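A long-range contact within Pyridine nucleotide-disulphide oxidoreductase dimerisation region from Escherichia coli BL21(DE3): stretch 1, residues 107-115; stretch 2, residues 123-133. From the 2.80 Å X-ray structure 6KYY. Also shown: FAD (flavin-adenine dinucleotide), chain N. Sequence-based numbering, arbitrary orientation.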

# COMPACT_ATOMS: atom_id res chain seq x y z
N GLU B 107 2.32 -12.16 39.56
CA GLU B 107 3.25 -13.21 39.93
C GLU B 107 2.45 -14.44 40.32
O GLU B 107 1.46 -14.33 41.05
CB GLU B 107 4.15 -12.76 41.09
CG GLU B 107 5.18 -13.78 41.53
CD GLU B 107 5.71 -13.51 42.92
OE1 GLU B 107 5.04 -13.91 43.90
OE2 GLU B 107 6.78 -12.89 43.05
N PHE B 108 2.87 -15.60 39.83
CA PHE B 108 2.14 -16.85 40.06
C PHE B 108 2.40 -17.33 41.48
O PHE B 108 3.53 -17.68 41.83
CB PHE B 108 2.56 -17.91 39.04
CG PHE B 108 1.73 -17.91 37.79
CD1 PHE B 108 0.41 -18.32 37.81
CD2 PHE B 108 2.28 -17.52 36.58
CE1 PHE B 108 -0.35 -18.33 36.66
CE2 PHE B 108 1.53 -17.52 35.42
CZ PHE B 108 0.21 -17.93 35.46
N ILE B 109 1.34 -17.34 42.30
CA ILE B 109 1.39 -18.08 43.55
C ILE B 109 1.11 -19.56 43.30
O ILE B 109 1.79 -20.44 43.84
CB ILE B 109 0.39 -17.50 44.57
CG1 ILE B 109 0.85 -16.13 45.07
CG2 ILE B 109 0.18 -18.46 45.73
CD1 ILE B 109 -0.25 -15.33 45.73
N ASN B 110 0.13 -19.84 42.45
CA ASN B 110 -0.34 -21.19 42.19
C ASN B 110 -0.63 -21.31 40.70
O ASN B 110 -0.21 -20.48 39.89
CB ASN B 110 -1.59 -21.48 43.03
CG ASN B 110 -1.35 -22.53 44.08
OD1 ASN B 110 -0.20 -22.92 44.31
ND2 ASN B 110 -2.41 -22.99 44.72
N ASN B 111 -1.36 -22.36 40.34
CA ASN B 111 -1.96 -22.45 39.02
C ASN B 111 -3.38 -21.92 38.99
O ASN B 111 -4.05 -21.99 37.96
CB ASN B 111 -1.93 -23.90 38.51
CG ASN B 111 -2.84 -24.82 39.31
OD1 ASN B 111 -2.58 -25.11 40.48
ND2 ASN B 111 -3.90 -25.29 38.67
N HIS B 112 -3.86 -21.36 40.12
CA HIS B 112 -5.17 -20.73 40.19
C HIS B 112 -5.13 -19.28 40.66
O HIS B 112 -6.06 -18.54 40.35
CB HIS B 112 -6.09 -21.50 41.15
CG HIS B 112 -6.18 -22.97 40.86
ND1 HIS B 112 -7.19 -23.52 40.10
CD2 HIS B 112 -5.40 -24.01 41.25
CE1 HIS B 112 -7.02 -24.83 40.02
NE2 HIS B 112 -5.95 -25.15 40.72
N SER B 113 -4.10 -18.87 41.39
CA SER B 113 -4.05 -17.54 42.00
C SER B 113 -2.81 -16.78 41.56
O SER B 113 -1.76 -17.37 41.28
CB SER B 113 -4.09 -17.64 43.53
OG SER B 113 -5.10 -18.52 43.96
N LEU B 114 -2.94 -15.46 41.52
CA LEU B 114 -1.86 -14.56 41.15
C LEU B 114 -1.57 -13.61 42.31
O LEU B 114 -2.43 -13.33 43.14
CB LEU B 114 -2.21 -13.73 39.90
CG LEU B 114 -2.30 -14.35 38.50
CD1 LEU B 114 -0.99 -15.02 38.11
CD2 LEU B 114 -3.47 -15.31 38.38
N ARG B 115 -0.33 -13.12 42.35
CA ARG B 115 0.06 -12.05 43.27
C ARG B 115 0.40 -10.83 42.44
O ARG B 115 1.46 -10.79 41.79
CB ARG B 115 1.24 -12.47 44.15
CG ARG B 115 1.56 -11.46 45.25
CD ARG B 115 2.92 -11.73 45.88
NE ARG B 115 3.21 -13.15 45.99
CZ ARG B 115 3.04 -13.87 47.10
NH1 ARG B 115 3.33 -15.16 47.10
NH2 ARG B 115 2.57 -13.30 48.20
N LEU B 123 -2.39 -7.57 46.18
CA LEU B 123 -3.70 -8.17 46.03
C LEU B 123 -3.54 -9.61 45.57
O LEU B 123 -2.49 -10.00 45.05
CB LEU B 123 -4.58 -7.41 45.03
CG LEU B 123 -4.79 -5.90 45.16
CD1 LEU B 123 -5.66 -5.39 44.01
CD2 LEU B 123 -5.42 -5.55 46.50
N GLU B 124 -4.60 -10.39 45.75
CA GLU B 124 -4.64 -11.79 45.32
C GLU B 124 -5.81 -11.98 44.37
O GLU B 124 -6.94 -11.59 44.69
CB GLU B 124 -4.75 -12.73 46.52
CG GLU B 124 -3.41 -13.30 46.98
CD GLU B 124 -2.59 -12.30 47.78
OE1 GLU B 124 -3.18 -11.50 48.53
OE2 GLU B 124 -1.35 -12.32 47.65
N ILE B 125 -5.55 -12.59 43.22
CA ILE B 125 -6.52 -12.72 42.14
C ILE B 125 -6.57 -14.17 41.69
O ILE B 125 -5.53 -14.76 41.39
CB ILE B 125 -6.18 -11.79 40.96
CG1 ILE B 125 -6.20 -10.33 41.42
CG2 ILE B 125 -7.14 -12.03 39.79
CD1 ILE B 125 -6.42 -9.33 40.32
N HIS B 126 -7.78 -14.73 41.62
CA HIS B 126 -7.98 -16.11 41.23
C HIS B 126 -8.61 -16.19 39.85
O HIS B 126 -9.32 -15.28 39.42
CB HIS B 126 -8.88 -16.85 42.24
CG HIS B 126 -8.59 -16.50 43.66
ND1 HIS B 126 -7.33 -16.60 44.21
CD2 HIS B 126 -9.40 -16.06 44.66
CE1 HIS B 126 -7.37 -16.23 45.48
NE2 HIS B 126 -8.62 -15.90 45.78
N GLY B 127 -8.35 -17.29 39.15
CA GLY B 127 -8.87 -17.47 37.81
C GLY B 127 -9.23 -18.90 37.46
O GLY B 127 -8.44 -19.82 37.64
N GLU B 128 -10.46 -19.09 36.95
CA GLU B 128 -10.83 -20.38 36.39
C GLU B 128 -9.94 -20.75 35.22
O GLU B 128 -9.50 -21.90 35.09
CB GLU B 128 -12.30 -20.35 35.95
CG GLU B 128 -13.28 -20.85 37.00
CD GLU B 128 -14.71 -20.47 36.67
OE1 GLU B 128 -15.61 -20.76 37.50
OE2 GLU B 128 -14.95 -19.88 35.60
N LYS B 129 -9.66 -19.78 34.35
CA LYS B 129 -8.68 -19.91 33.28
C LYS B 129 -7.76 -18.70 33.32
O LYS B 129 -8.21 -17.59 33.62
CB LYS B 129 -9.35 -20.01 31.90
CG LYS B 129 -10.60 -20.86 31.85
CD LYS B 129 -11.12 -20.98 30.43
CE LYS B 129 -12.22 -22.03 30.32
NZ LYS B 129 -12.43 -22.77 31.59
N ILE B 130 -6.48 -18.91 33.04
CA ILE B 130 -5.49 -17.84 33.05
C ILE B 130 -4.73 -17.87 31.73
O ILE B 130 -4.38 -18.94 31.22
CB ILE B 130 -4.52 -17.96 34.24
CG1 ILE B 130 -5.31 -18.18 35.54
CG2 ILE B 130 -3.66 -16.71 34.36
CD1 ILE B 130 -4.44 -18.45 36.75
N PHE B 131 -4.49 -16.69 31.16
CA PHE B 131 -3.88 -16.54 29.84
C PHE B 131 -2.64 -15.67 29.97
O PHE B 131 -2.74 -14.48 30.29
CB PHE B 131 -4.88 -15.95 28.85
CG PHE B 131 -6.20 -16.67 28.81
CD1 PHE B 131 -7.20 -16.37 29.72
CD2 PHE B 131 -6.44 -17.65 27.86
CE1 PHE B 131 -8.41 -17.03 29.69
CE2 PHE B 131 -7.65 -18.32 27.83
CZ PHE B 131 -8.64 -18.01 28.74
N ILE B 132 -1.47 -16.25 29.70
CA ILE B 132 -0.21 -15.54 29.81
C ILE B 132 0.02 -14.74 28.54
O ILE B 132 0.02 -15.29 27.43
CB ILE B 132 0.95 -16.51 30.08
CG1 ILE B 132 0.78 -17.19 31.44
CG2 ILE B 132 2.29 -15.78 29.99
CD1 ILE B 132 1.99 -17.97 31.89
N ASN B 133 0.23 -13.43 28.69
CA ASN B 133 0.38 -12.51 27.56
C ASN B 133 1.38 -11.42 27.89
O ASN B 133 1.15 -10.24 27.62
CB ASN B 133 -0.97 -11.91 27.17
CG ASN B 133 -0.95 -11.27 25.79
OD1 ASN B 133 -1.80 -10.44 25.47
ND2 ASN B 133 0.02 -11.64 24.98
PA FAD N . 3.01 -7.35 24.39
O1A FAD N . 4.49 -7.41 24.46
O2A FAD N . 2.43 -6.43 23.31
O5B FAD N . 2.40 -6.96 25.78
C5B FAD N . 3.16 -7.11 27.00
C4B FAD N . 2.44 -6.38 28.11
O4B FAD N . 2.43 -7.20 29.30
C3B FAD N . 3.06 -5.04 28.51
O3B FAD N . 2.04 -4.05 28.66
C2B FAD N . 3.76 -5.35 29.83
O2B FAD N . 3.80 -4.22 30.69
C1B FAD N . 2.84 -6.43 30.40
N9A FAD N . 3.48 -7.31 31.38
C8A FAD N . 4.69 -7.94 31.26
N7A FAD N . 5.01 -8.67 32.30
C5A FAD N . 3.94 -8.51 33.16
C6A FAD N . 3.66 -9.03 34.45
N6A FAD N . 4.48 -9.85 35.11
N1A FAD N . 2.50 -8.67 35.03
C2A FAD N . 1.67 -7.85 34.37
N3A FAD N . 1.83 -7.30 33.17
C4A FAD N . 2.99 -7.67 32.61
N1 FAD N . 5.61 -6.52 15.24
C2 FAD N . 5.06 -6.47 13.99
O2 FAD N . 4.17 -7.27 13.64
N3 FAD N . 5.49 -5.53 13.08
C4 FAD N . 6.48 -4.58 13.30
O4 FAD N . 6.77 -3.78 12.41
C4X FAD N . 7.06 -4.64 14.63
N5 FAD N . 7.98 -3.77 14.93
C5X FAD N . 8.52 -3.82 16.20
C6 FAD N . 9.52 -2.90 16.54
C7 FAD N . 10.10 -2.91 17.80
C7M FAD N . 11.17 -1.91 18.13
C8 FAD N . 9.69 -3.86 18.75
C8M FAD N . 10.30 -3.90 20.13
C9 FAD N . 8.69 -4.78 18.42
C9A FAD N . 8.11 -4.76 17.16
N10 FAD N . 7.10 -5.67 16.79
C10 FAD N . 6.55 -5.64 15.53
C1' FAD N . 6.63 -6.69 17.74
C2' FAD N . 5.41 -6.26 18.54
O2' FAD N . 5.73 -5.14 19.37
C3' FAD N . 4.94 -7.42 19.42
O3' FAD N . 5.24 -8.65 18.76
C4' FAD N . 3.46 -7.39 19.77
O4' FAD N . 3.19 -6.30 20.64
C5' FAD N . 2.98 -8.69 20.38
O5' FAD N . 3.22 -8.66 21.80
P FAD N . 2.43 -9.60 22.79
O1P FAD N . 0.98 -9.75 22.31
O2P FAD N . 3.15 -10.88 22.96
O3P FAD N . 2.41 -8.80 24.16

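The strand formed by residues 113–115 runs antiparallel to the one that begins at Leu123, their axes approaching to 4.5 Å with an angle of 153° between the two chain directions. Leu114 and Ile125 form the hydrogen-bonded pair of this ladder: Leu114 N donates to Ile125 O at 2.7 Å, and Ile125 N returns a longer bond to Leu114 O at 3.2 Å. Ser113 with His126 and Arg115 with Glu124 flank it as non-hydrogen-bonded pairs. One step beyond Ser113, Gly127 N donates to His112 O at 2.9 Å, which carries the backbone pairing into the loop. The same carbonyl also receives a CA-H...O contact, with His126 CA 3.2 Å from His112 O, and Ser113 CA lies equally close to Ile125 O. Such contacts are typical of antiparallel sheets, where an alpha hydrogen points inward at the non-hydrogen-bonded positions.

Within the first stretch the chain folds back on itself. Arg115 N bonds to Glu107 O at 2.5 Å and Ile109 N to Ser113 O at 3.3 Å, so the segment around Phe108 is held close to the strand. A salt bridge between Arg115 NE and Glu107 OE1, 2.9 Å long, reinforces this turn.

The alternation of the strands sends Ser113, Arg115, Glu124 and His126 to one face of the sheet. Here Ser113 OG and His126 ND1 share a hydrogen bond of 3.0 Å, the hydroxyl lying near the plane of the imidazole, where the nitrogen lone pair or N-H is directed. Arg115 and Glu124 interact more loosely: Arg115 NH2 is 4.1 Å from Glu124 OE2, but the oxygen lies well out of the guanidinium plane and no N-H points at it. The attraction is therefore one of charge alone. The aliphatic end of Ile109 also reaches this carboxylate, its CD1 being 3.7 Å from Glu124 OE2.

Leu114 and Ile125 point to the other face. The second stretch turns a corner at Glu128 and Lys129, and the strand that follows brings Ile130 toward the first stretch, with its CD1 3.7 Å from Leu114 CD2. That methyl also lies 4.1 Å from Phe108 CE1, while Ile132 CD1 packs 3.6 Å from Phe108 CE2. Both isoleucine methyls meet the edge of the phenyl ring, near its plane. Phe108, Leu114, Ile130 and Ile132 are all buried, so this apolar cluster complements the hydrogen-bonded ladder, and the two stretches together bury 549 Å² of surface, summed over both sides.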